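Side-chain contacts in dTDP-4-amino-4,6-dideoxyglucose formyltransferase (PDB 6V2T), which probably transfers a formyl group from a folate cofactor to the C-4 amino group of dTDP-4-amino-4,6-dideoxyglucose, a nucleotide-linked sugar of O-antigen synthesis: residues N116-L121 and W128-F133; V163-W168 and L172-R177. All blocks are in the same frame, centred on the assembly; numbering follows the deposited sequence.

Overall arrangement
Both contacts lie in the formyltransferase domain and follow one another along the chain, their centres about 12 Å apart. Contact 1 is buried about 6 Å from the centre of the chain, where strand 113-118 ends; contact 2 sits about 16 Å out, where the loop after strand 157-163 folds back on helix 171-194. Helix 130-137 links them: Gln131 CB packs on Val174 CG1 at 3.5 Å. The two also share the nucleotide sugar, Gln131 NE2 bonding to the deoxyribose O3 and Tyr175 OH to the phosphate O4P, each at 3.0 Å. Folate touches contact 1, whereas a sodium ion is bound at contact 2, 14.2 Å from O21, the nearest atom of the nucleotide sugar.

Contact 1. Residues N116-L121 and W128-F133; sequences NIHPGL and WFPQVF. With 0FX (dTDP-4-amino-4,6-dideoxyglucose), chain G; FOL (folic acid), chain H.
Pro130 is the wedge of this contact: its CG lies 3.8 Å from His118 CE1, and its CB meets Gly120 CA at the same separation. Pro119 adds its carbonyl, with O 3.7 Å from Pro130 CG. A first torsion of 173° sets CG of His118 opposite the backbone N and carries the ring to Pro130, whose CG meets it obliquely, while Gly120 N lies over one ring face. The polar link is indirect: water 1 donates to Pro119 O and, at 2.7 Å, to Gln131 OE1.

After strand 113-118 of the Rossmann-like formyltransferase core the chain runs through a loop and the short strand 126-127 into helix 130-137, with Phe129 at the N-cap position. The contact joins the two ends of this connection, which lines the ligand pocket with Trp128, Phe129 and Gln131. Gln131 bends at chi2 (-77°), which turns its amide to the nucleotide; NE2 gives the deoxyribose O3 a nearly straight bond (171°), and Ser171 OG is a second partner of that nitrogen. Phe129 is sandwiched, with Trp128 CE3 over one ring face and the deoxyribose C2 over the other. The amino nitrogen N4A of the sugar sits 3.6 Å above the plane of the Trp128 indole, toward its rim, and the carbonyl carbon C of the p-aminobenzoyl part of folate meets the edge of the same indole. Within the strand, Asn116 lies against the pterin, its ND2 3.5 Å from folate C6, while OD1 is bonded to His146 NE2.

Contact 2. Residues V163-W168 and L172-R177; sequences VPIFEW and LNVYER. With NA (sodium ion), chain J; 0FX (dTDP-4-amino-4,6-dideoxyglucose), chain G; EDO (1,2-ethanediol), chain I.
A sodium site and the loop leading into helix 171-194 frame this contact. Trp168 O and Asn173 OD1 bind the ion at 2.2 and 2.4 Å, joined by two waters and Ala263 O; Asn173 OD1 also accepts a bond from Thr170 N. Further along, Arg177 has the largest buried area. Its chain runs extended through chi2 and bends at chi3 (-52°), which brings the guanidinium back over the loop. NH1 bonds to Pro164 O at 2.9 Å, bent at the hydrogen (140°) and with the donor tilted from the carbonyl plane, and forms a salt bridge with Asp169 OD2. Phe166 presents its ring edge to one guanidinium face, CE2 standing 3.5 Å above that plane with the two planes 68° apart; Asn173 O lies over the opposite face, so the group is flanked on both. Apolar contacts follow: Ile165 CG2 meets Val174 CG2 at 4.1 Å, and Val163 CB packs on Arg177 CG. Tyr175 CB points away from the loop, and the OH donates to the nucleotide-sugar phosphate oxygen O4P. The whole is a strand-loop-helix connection, in which the last strand of the mixed sheet in a formyltransferase domain passes into a long helix.

Contact 1. Residues N116-L121 and W128-F133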
loop_
_atom_site.group_PDB
_atom_site.type_symbol
_atom_site.label_atom_id
_atom_site.label_comp_id
_atom_site.label_asym_id
_atom_site.label_seq_id
_atom_site.Cartn_x
_atom_site.Cartn_y
_atom_site.Cartn_z
ATOM N N ASN B 116 -22.445 25.719 -0.297
ATOM C CA ASN B 116 -21.275 24.840 -0.530
ATOM C C ASN B 116 -21.525 23.494 0.135
ATOM O O ASN B 116 -22.062 23.428 1.294
ATOM C CB ASN B 116 -19.961 25.474 -0.058
ATOM C CG ASN B 116 -18.722 24.638 -0.342
ATOM O OD1 ASN B 116 -17.940 24.349 0.559
ATOM N ND2 ASN B 116 -18.498 24.250 -1.578
ATOM N N ILE B 117 -21.161 22.442 -0.576
ATOM C CA ILE B 117 -21.088 21.072 -0.014
ATOM C C ILE B 117 -19.610 20.763 0.233
ATOM O O ILE B 117 -18.845 20.590 -0.733
ATOM C CB ILE B 117 -21.771 20.083 -0.979
ATOM C CG1 ILE B 117 -23.175 20.545 -1.342
ATOM C CG2 ILE B 117 -21.800 18.685 -0.367
ATOM C CD1 ILE B 117 -23.764 19.795 -2.510
ATOM N N HIS B 118 -19.196 20.758 1.490
ATOM C CA HIS B 118 -17.770 20.661 1.896
ATOM C C HIS B 118 -17.531 19.321 2.575
ATOM O O HIS B 118 -18.213 18.978 3.547
ATOM C CB HIS B 118 -17.414 21.835 2.825
ATOM C CG HIS B 118 -16.052 21.775 3.437
ATOM N ND1 HIS B 118 -14.896 21.912 2.687
ATOM C CD2 HIS B 118 -15.661 21.729 4.720
ATOM C CE1 HIS B 118 -13.855 21.876 3.489
ATOM N NE2 HIS B 118 -14.298 21.724 4.745
ATOM N N PRO B 119 -16.474 18.598 2.157
ATOM C CA PRO B 119 -16.098 17.330 2.774
ATOM C C PRO B 119 -15.221 17.458 4.028
ATOM O O PRO B 119 -14.285 16.707 4.170
ATOM C CB PRO B 119 -15.394 16.633 1.619
ATOM C CG PRO B 119 -14.670 17.761 0.902
ATOM C CD PRO B 119 -15.661 18.908 0.955
ATOM N N GLY B 120 -15.546 18.426 4.884
ATOM C CA GLY B 120 -15.011 18.576 6.254
ATOM C C GLY B 120 -16.129 18.947 7.216
ATOM O O GLY B 120 -17.251 19.215 6.756
ATOM N N LEU B 121 -15.845 18.893 8.516
ATOM C CA LEU B 121 -16.761 19.356 9.579
ATOM C C LEU B 121 -16.337 20.758 10.021
ATOM O O LEU B 121 -15.474 20.865 10.924
ATOM C CB LEU B 121 -16.735 18.363 10.745
ATOM C CG LEU B 121 -17.947 18.482 11.677
ATOM C CD1 LEU B 121 -19.192 17.942 11.024
ATOM C CD2 LEU B 121 -17.703 17.777 12.988
ATOM N N TRP B 128 -8.223 22.509 2.444
ATOM C CA TRP B 128 -7.783 21.358 1.617
ATOM C C TRP B 128 -7.807 20.028 2.364
ATOM O O TRP B 128 -7.290 19.929 3.481
ATOM C CB TRP B 128 -6.413 21.631 1.017
ATOM C CG TRP B 128 -6.581 22.588 -0.106
ATOM C CD1 TRP B 128 -6.716 23.949 -0.032
ATOM C CD2 TRP B 128 -6.795 22.223 -1.471
ATOM N NE1 TRP B 128 -6.913 24.463 -1.288
ATOM C CE2 TRP B 128 -6.959 23.429 -2.190
ATOM C CE3 TRP B 128 -6.739 21.009 -2.162
ATOM C CZ2 TRP B 128 -7.123 23.441 -3.578
ATOM C CZ3 TRP B 128 -6.902 21.026 -3.529
ATOM C CH2 TRP B 128 -7.099 22.223 -4.220
ATOM N N PHE B 129 -8.397 19.017 1.735
ATOM C CA PHE B 129 -8.268 17.605 2.149
ATOM C C PHE B 129 -8.448 17.485 3.668
ATOM O O PHE B 129 -7.586 16.956 4.371
ATOM C CB PHE B 129 -6.940 17.019 1.680
ATOM C CG PHE B 129 -6.610 17.216 0.209
ATOM C CD1 PHE B 129 -7.593 17.397 -0.741
ATOM C CD2 PHE B 129 -5.292 17.205 -0.218
ATOM C CE1 PHE B 129 -7.278 17.579 -2.081
ATOM C CE2 PHE B 129 -4.972 17.371 -1.557
ATOM C CZ PHE B 129 -5.968 17.551 -2.488
ATOM N N PRO B 130 -9.613 17.875 4.203
ATOM C CA PRO B 130 -9.821 17.889 5.663
ATOM C C PRO B 130 -9.463 16.593 6.392
ATOM O O PRO B 130 -8.877 16.666 7.429
ATOM C CB PRO B 130 -11.304 18.252 5.787
ATOM C CG PRO B 130 -11.527 19.125 4.573
ATOM C CD PRO B 130 -10.780 18.392 3.474
ATOM N N GLN B 131 -9.783 15.425 5.825
ATOM C CA GLN B 131 -9.505 14.130 6.477
ATOM C C GLN B 131 -7.992 13.890 6.581
ATOM O O GLN B 131 -7.617 13.275 7.532
ATOM C CB GLN B 131 -10.271 13.004 5.774
ATOM C CG GLN B 131 -9.570 12.497 4.526
ATOM C CD GLN B 131 -9.712 13.413 3.329
ATOM O OE1 GLN B 131 -10.511 14.334 3.313
ATOM N NE2 GLN B 131 -8.949 13.115 2.293
ATOM N N VAL B 132 -7.142 14.438 5.702
ATOM C CA VAL B 132 -5.672 14.276 5.813
ATOM C C VAL B 132 -5.222 14.930 7.128
ATOM O O VAL B 132 -4.547 14.271 7.921
ATOM C CB VAL B 132 -4.920 14.888 4.615
ATOM C CG1 VAL B 132 -3.431 14.857 4.845
ATOM C CG2 VAL B 132 -5.287 14.192 3.312
ATOM N N PHE B 133 -5.559 16.186 7.296
ATOM C CA PHE B 133 -5.285 16.987 8.529
ATOM C C PHE B 133 -5.977 16.335 9.734
ATOM O O PHE B 133 -5.329 16.173 10.737
ATOM C CB PHE B 133 -5.657 18.445 8.293
ATOM C CG PHE B 133 -4.793 19.065 7.227
ATOM C CD1 PHE B 133 -3.520 19.527 7.537
ATOM C CD2 PHE B 133 -5.226 19.133 5.912
ATOM C CE1 PHE B 133 -2.711 20.058 6.541
ATOM C CE2 PHE B 133 -4.389 19.619 4.915
ATOM C CZ PHE B 133 -3.159 20.117 5.245
HETATM O O4P 0FX G . -12.700 16.361 -2.890
HETATM P P2 0FX G . -12.523 16.657 -4.381
HETATM O O3P 0FX G . -13.822 16.707 -5.122
HETATM O O1G 0FX G . -11.925 18.108 -4.356
HETATM C C1G 0FX G . -12.590 19.125 -5.101
HETATM C C2G 0FX G . -11.482 19.874 -5.816
HETATM O O2G 0FX G . -10.715 19.058 -6.721
HETATM C C3G 0FX G . -10.556 20.412 -4.739
HETATM O O3G 0FX G . -9.571 21.214 -5.408
HETATM C C4G 0FX G . -11.331 21.198 -3.663
HETATM N N4A 0FX G . -10.443 21.456 -2.526
HETATM C C5G 0FX G . -12.563 20.492 -3.110
HETATM C C6G 0FX G . -13.393 21.445 -2.226
HETATM O O5G 0FX G . -13.330 19.991 -4.208
HETATM O OPP 0FX G . -11.675 15.628 -5.433
HETATM P P 0FX G . -10.120 15.704 -5.254
HETATM O O1P 0FX G . -9.442 16.970 -5.494
HETATM O O2P 0FX G . -9.533 14.755 -6.264
HETATM O O5 0FX G . -9.609 15.056 -3.909
HETATM C C5 0FX G . -10.222 13.912 -3.377
HETATM C C4 0FX G . -9.219 13.281 -2.402
HETATM O O4 0FX G . -8.090 12.732 -3.084
HETATM C C3 0FX G . -8.574 14.276 -1.422
HETATM O O3 0FX G . -9.421 14.578 -0.322
HETATM C C2 0FX G . -7.231 13.613 -1.028
HETATM C C1 0FX G . -6.933 12.806 -2.322
HETATM N N11 0FX G . -5.899 13.479 -3.095
HETATM C C61 0FX G . -6.185 14.259 -4.161
HETATM C C51 0FX G . -5.141 14.853 -4.868
HETATM C C5A 0FX G . -5.446 15.746 -6.067
HETATM C C21 0FX G . -4.633 13.264 -2.714
HETATM O O21 0FX G . -4.395 12.476 -1.636
HETATM N N31 0FX G . -3.590 13.834 -3.365
HETATM C C41 0FX G . -3.826 14.627 -4.444
HETATM O O41 0FX G . -2.765 15.233 -5.053
HETATM N N1 FOL H . -15.956 30.247 -2.458
HETATM C C2 FOL H . -16.197 31.071 -1.425
HETATM N NA2 FOL H . -16.166 32.387 -1.612
HETATM N N3 FOL H . -16.520 30.581 -0.190
HETATM C C4 FOL H . -16.535 29.256 0.024
HETATM O O4 FOL H . -16.840 28.901 1.193
HETATM C C4A FOL H . -16.287 28.387 -1.034
HETATM N N5 FOL H . -16.257 27.061 -0.891
HETATM C C6 FOL H . -15.633 26.161 -1.867
HETATM C C7 FOL H . -15.915 26.735 -3.268
HETATM N N8 FOL H . -15.726 28.158 -3.349
HETATM C C8A FOL H . -15.992 28.934 -2.287
HETATM C C9 FOL H . -14.160 25.763 -1.480
HETATM N N10 FOL H . -13.293 25.560 -2.644
HETATM C C11 FOL H . -9.287 26.761 -3.107
HETATM C C12 FOL H . -9.993 26.139 -4.138
HETATM C C13 FOL H . -11.320 25.735 -3.956
HETATM C C14 FOL H . -11.984 25.958 -2.767
HETATM C C15 FOL H . -11.286 26.603 -1.751
HETATM C C16 FOL H . -9.957 26.999 -1.915
HETATM C C FOL H . -7.863 27.224 -3.312
HETATM O O FOL H . -7.513 27.378 -4.462
HETATM N N FOL H . -7.034 27.541 -2.314
HETATM O O HOH W 1 -12.466 15.647 2.059
#

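Contact 2. Residues V163-W168 and L172-R177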
loop_
_atom_site.group_PDB
_atom_site.type_symbol
_atom_site.label_atom_id
_atom_site.label_comp_id
_atom_site.label_asym_id
_atom_site.label_seq_id
_atom_site.Cartn_x
_atom_site.Cartn_y
_atom_site.Cartn_z
ATOM N N VAL B 163 -18.186 12.180 10.794
ATOM C CA VAL B 163 -17.913 10.750 10.524
ATOM C C VAL B 163 -16.741 10.386 11.412
ATOM O O VAL B 163 -15.871 11.227 11.712
ATOM C CB VAL B 163 -17.683 10.441 9.029
ATOM C CG1 VAL B 163 -18.718 11.099 8.145
ATOM C CG2 VAL B 163 -16.290 10.816 8.582
ATOM N N PRO B 164 -16.745 9.137 11.923
ATOM C CA PRO B 164 -15.669 8.654 12.775
ATOM C C PRO B 164 -14.406 8.451 11.932
ATOM O O PRO B 164 -14.513 8.249 10.724
ATOM C CB PRO B 164 -16.219 7.322 13.321
ATOM C CG PRO B 164 -17.153 6.839 12.229
ATOM C CD PRO B 164 -17.756 8.102 11.639
ATOM N N ILE B 165 -13.261 8.616 12.579
ATOM C CA ILE B 165 -11.927 8.198 12.075
ATOM C C ILE B 165 -11.411 7.061 12.953
ATOM O O ILE B 165 -11.331 7.253 14.177
ATOM C CB ILE B 165 -10.948 9.367 12.071
ATOM C CG1 ILE B 165 -11.492 10.523 11.235
ATOM C CG2 ILE B 165 -9.582 8.900 11.561
ATOM C CD1 ILE B 165 -10.544 11.671 11.131
ATOM N N PHE B 166 -10.985 5.970 12.327
ATOM C CA PHE B 166 -10.378 4.820 13.035
ATOM C C PHE B 166 -8.855 4.875 12.911
ATOM O O PHE B 166 -8.335 5.515 11.950
ATOM C CB PHE B 166 -11.023 3.542 12.510
ATOM C CG PHE B 166 -12.532 3.555 12.542
ATOM C CD1 PHE B 166 -13.214 3.589 13.748
ATOM C CD2 PHE B 166 -13.273 3.539 11.376
ATOM C CE1 PHE B 166 -14.602 3.590 13.790
ATOM C CE2 PHE B 166 -14.662 3.553 11.416
ATOM C CZ PHE B 166 -15.327 3.580 12.619
ATOM N N GLU B 167 -8.167 4.227 13.864
ATOM C CA GLU B 167 -6.694 4.019 13.930
ATOM C C GLU B 167 -6.159 3.502 12.589
ATOM O O GLU B 167 -5.034 3.814 12.232
ATOM C CB GLU B 167 -6.375 2.954 14.990
ATOM C CG GLU B 167 -5.849 3.498 16.314
ATOM C CD GLU B 167 -5.716 5.004 16.450
ATOM O OE1 GLU B 167 -4.680 5.543 16.016
ATOM O OE2 GLU B 167 -6.618 5.630 17.039
ATOM N N TRP B 168 -6.934 2.623 11.951
ATOM C CA TRP B 168 -6.491 1.853 10.754
ATOM C C TRP B 168 -6.965 2.540 9.463
ATOM O O TRP B 168 -6.909 1.901 8.415
ATOM C CB TRP B 168 -7.031 0.427 10.796
ATOM C CG TRP B 168 -8.521 0.354 10.895
ATOM C CD1 TRP B 168 -9.442 0.289 9.890
ATOM C CD2 TRP B 168 -9.262 0.280 12.117
ATOM N NE1 TRP B 168 -10.709 0.204 10.407
ATOM C CE2 TRP B 168 -10.626 0.204 11.771
ATOM C CE3 TRP B 168 -8.896 0.303 13.463
ATOM C CZ2 TRP B 168 -11.632 0.151 12.734
ATOM C CZ3 TRP B 168 -9.896 0.250 14.413
ATOM C CH2 TRP B 168 -11.236 0.161 14.053
ATOM N N LEU B 172 -7.891 7.642 2.167
ATOM C CA LEU B 172 -8.906 7.113 1.216
ATOM C C LEU B 172 -10.079 6.544 2.032
ATOM O O LEU B 172 -11.223 6.812 1.687
ATOM C CB LEU B 172 -8.256 6.052 0.322
ATOM C CG LEU B 172 -9.208 5.329 -0.632
ATOM C CD1 LEU B 172 -9.852 6.303 -1.588
ATOM C CD2 LEU B 172 -8.484 4.213 -1.381
ATOM N N ASN B 173 -9.788 5.772 3.060
ATOM C CA ASN B 173 -10.818 5.192 3.949
ATOM C C ASN B 173 -11.713 6.321 4.498
ATOM O O ASN B 173 -12.938 6.210 4.383
ATOM C CB ASN B 173 -10.212 4.380 5.099
ATOM C CG ASN B 173 -9.348 3.219 4.664
ATOM O OD1 ASN B 173 -8.344 2.958 5.313
ATOM N ND2 ASN B 173 -9.738 2.517 3.608
ATOM N N VAL B 174 -11.149 7.382 5.091
ATOM C CA VAL B 174 -11.988 8.460 5.679
ATOM C C VAL B 174 -12.762 9.166 4.555
ATOM O O VAL B 174 -13.931 9.473 4.752
ATOM C CB VAL B 174 -11.172 9.469 6.517
ATOM C CG1 VAL B 174 -12.117 10.446 7.191
ATOM C CG2 VAL B 174 -10.307 8.769 7.551
ATOM N N TYR B 175 -12.111 9.471 3.430
ATOM C CA TYR B 175 -12.738 10.224 2.331
ATOM C C TYR B 175 -13.990 9.478 1.849
ATOM O O TYR B 175 -15.037 10.130 1.662
ATOM C CB TYR B 175 -11.774 10.399 1.168
ATOM C CG TYR B 175 -12.329 11.236 0.058
ATOM C CD1 TYR B 175 -12.484 12.606 0.216
ATOM C CD2 TYR B 175 -12.688 10.669 -1.153
ATOM C CE1 TYR B 175 -12.954 13.395 -0.813
ATOM C CE2 TYR B 175 -13.132 11.451 -2.200
ATOM C CZ TYR B 175 -13.272 12.815 -2.028
ATOM O OH TYR B 175 -13.727 13.574 -3.055
ATOM N N GLU B 176 -13.893 8.161 1.687
ATOM C CA GLU B 176 -15.045 7.384 1.184
ATOM C C GLU B 176 -16.193 7.454 2.198
ATOM O O GLU B 176 -17.326 7.503 1.765
ATOM C CB GLU B 176 -14.619 5.945 0.870
ATOM C CG GLU B 176 -13.799 5.850 -0.396
ATOM C CD GLU B 176 -13.279 4.465 -0.787
ATOM O OE1 GLU B 176 -13.247 3.537 0.051
ATOM O OE2 GLU B 176 -12.840 4.351 -1.916
ATOM N N ARG B 177 -15.897 7.414 3.495
ATOM C CA ARG B 177 -16.919 7.468 4.561
ATOM C C ARG B 177 -17.560 8.868 4.538
ATOM O O ARG B 177 -18.780 8.972 4.639
ATOM C CB ARG B 177 -16.250 7.079 5.874
ATOM C CG ARG B 177 -17.195 6.865 7.042
ATOM C CD ARG B 177 -16.482 6.458 8.315
ATOM N NE ARG B 177 -15.607 5.323 8.101
ATOM C CZ ARG B 177 -14.297 5.253 8.350
ATOM N NH1 ARG B 177 -13.613 6.253 8.874
ATOM N NH2 ARG B 177 -13.654 4.152 8.029
HETATM NA NA NA J . -7.170 1.090 6.363
HETATM O O4P 0FX G . -12.700 16.361 -2.890
HETATM P P2 0FX G . -12.523 16.657 -4.381
HETATM O O3P 0FX G . -13.822 16.707 -5.122
HETATM O O1G 0FX G . -11.925 18.108 -4.356
HETATM C C1G 0FX G . -12.590 19.125 -5.101
HETATM C C2G 0FX G . -11.482 19.874 -5.816
HETATM O O2G 0FX G . -10.715 19.058 -6.721
HETATM C C3G 0FX G . -10.556 20.412 -4.739
HETATM O O3G 0FX G . -9.571 21.214 -5.408
HETATM C C4G 0FX G . -11.331 21.198 -3.663
HETATM N N4A 0FX G . -10.443 21.456 -2.526
HETATM C C5G 0FX G . -12.563 20.492 -3.110
HETATM C C6G 0FX G . -13.393 21.445 -2.226
HETATM O O5G 0FX G . -13.330 19.991 -4.208
HETATM O OPP 0FX G . -11.675 15.628 -5.433
HETATM P P 0FX G . -10.120 15.704 -5.254
HETATM O O1P 0FX G . -9.442 16.970 -5.494
HETATM O O2P 0FX G . -9.533 14.755 -6.264
HETATM O O5 0FX G . -9.609 15.056 -3.909
HETATM C C5 0FX G . -10.222 13.912 -3.377
HETATM C C4 0FX G . -9.219 13.281 -2.402
HETATM O O4 0FX G . -8.090 12.732 -3.084
HETATM C C3 0FX G . -8.574 14.276 -1.422
HETATM O O3 0FX G . -9.421 14.578 -0.322
HETATM C C2 0FX G . -7.231 13.613 -1.028
HETATM C C1 0FX G . -6.933 12.806 -2.322
HETATM N N11 0FX G . -5.899 13.479 -3.095
HETATM C C61 0FX G . -6.185 14.259 -4.161
HETATM C C51 0FX G . -5.141 14.853 -4.868
HETATM C C5A 0FX G . -5.446 15.746 -6.067
HETATM C C21 0FX G . -4.633 13.264 -2.714
HETATM O O21 0FX G . -4.395 12.476 -1.636
HETATM N N31 0FX G . -3.590 13.834 -3.365
HETATM C C41 0FX G . -3.826 14.627 -4.444
HETATM O O41 0FX G . -2.765 15.233 -5.053
HETATM C C1 EDO I . -7.761 7.842 14.826
HETATM O O1 EDO I . -6.958 8.600 13.924
HETATM C C2 EDO I . -7.647 8.447 16.165
HETATM O O2 EDO I . -6.272 8.659 16.504
HETATM O O HOH W 2 -9.155 0.036 6.214
HETATM O O HOH W 3 -5.711 0.858 4.418
#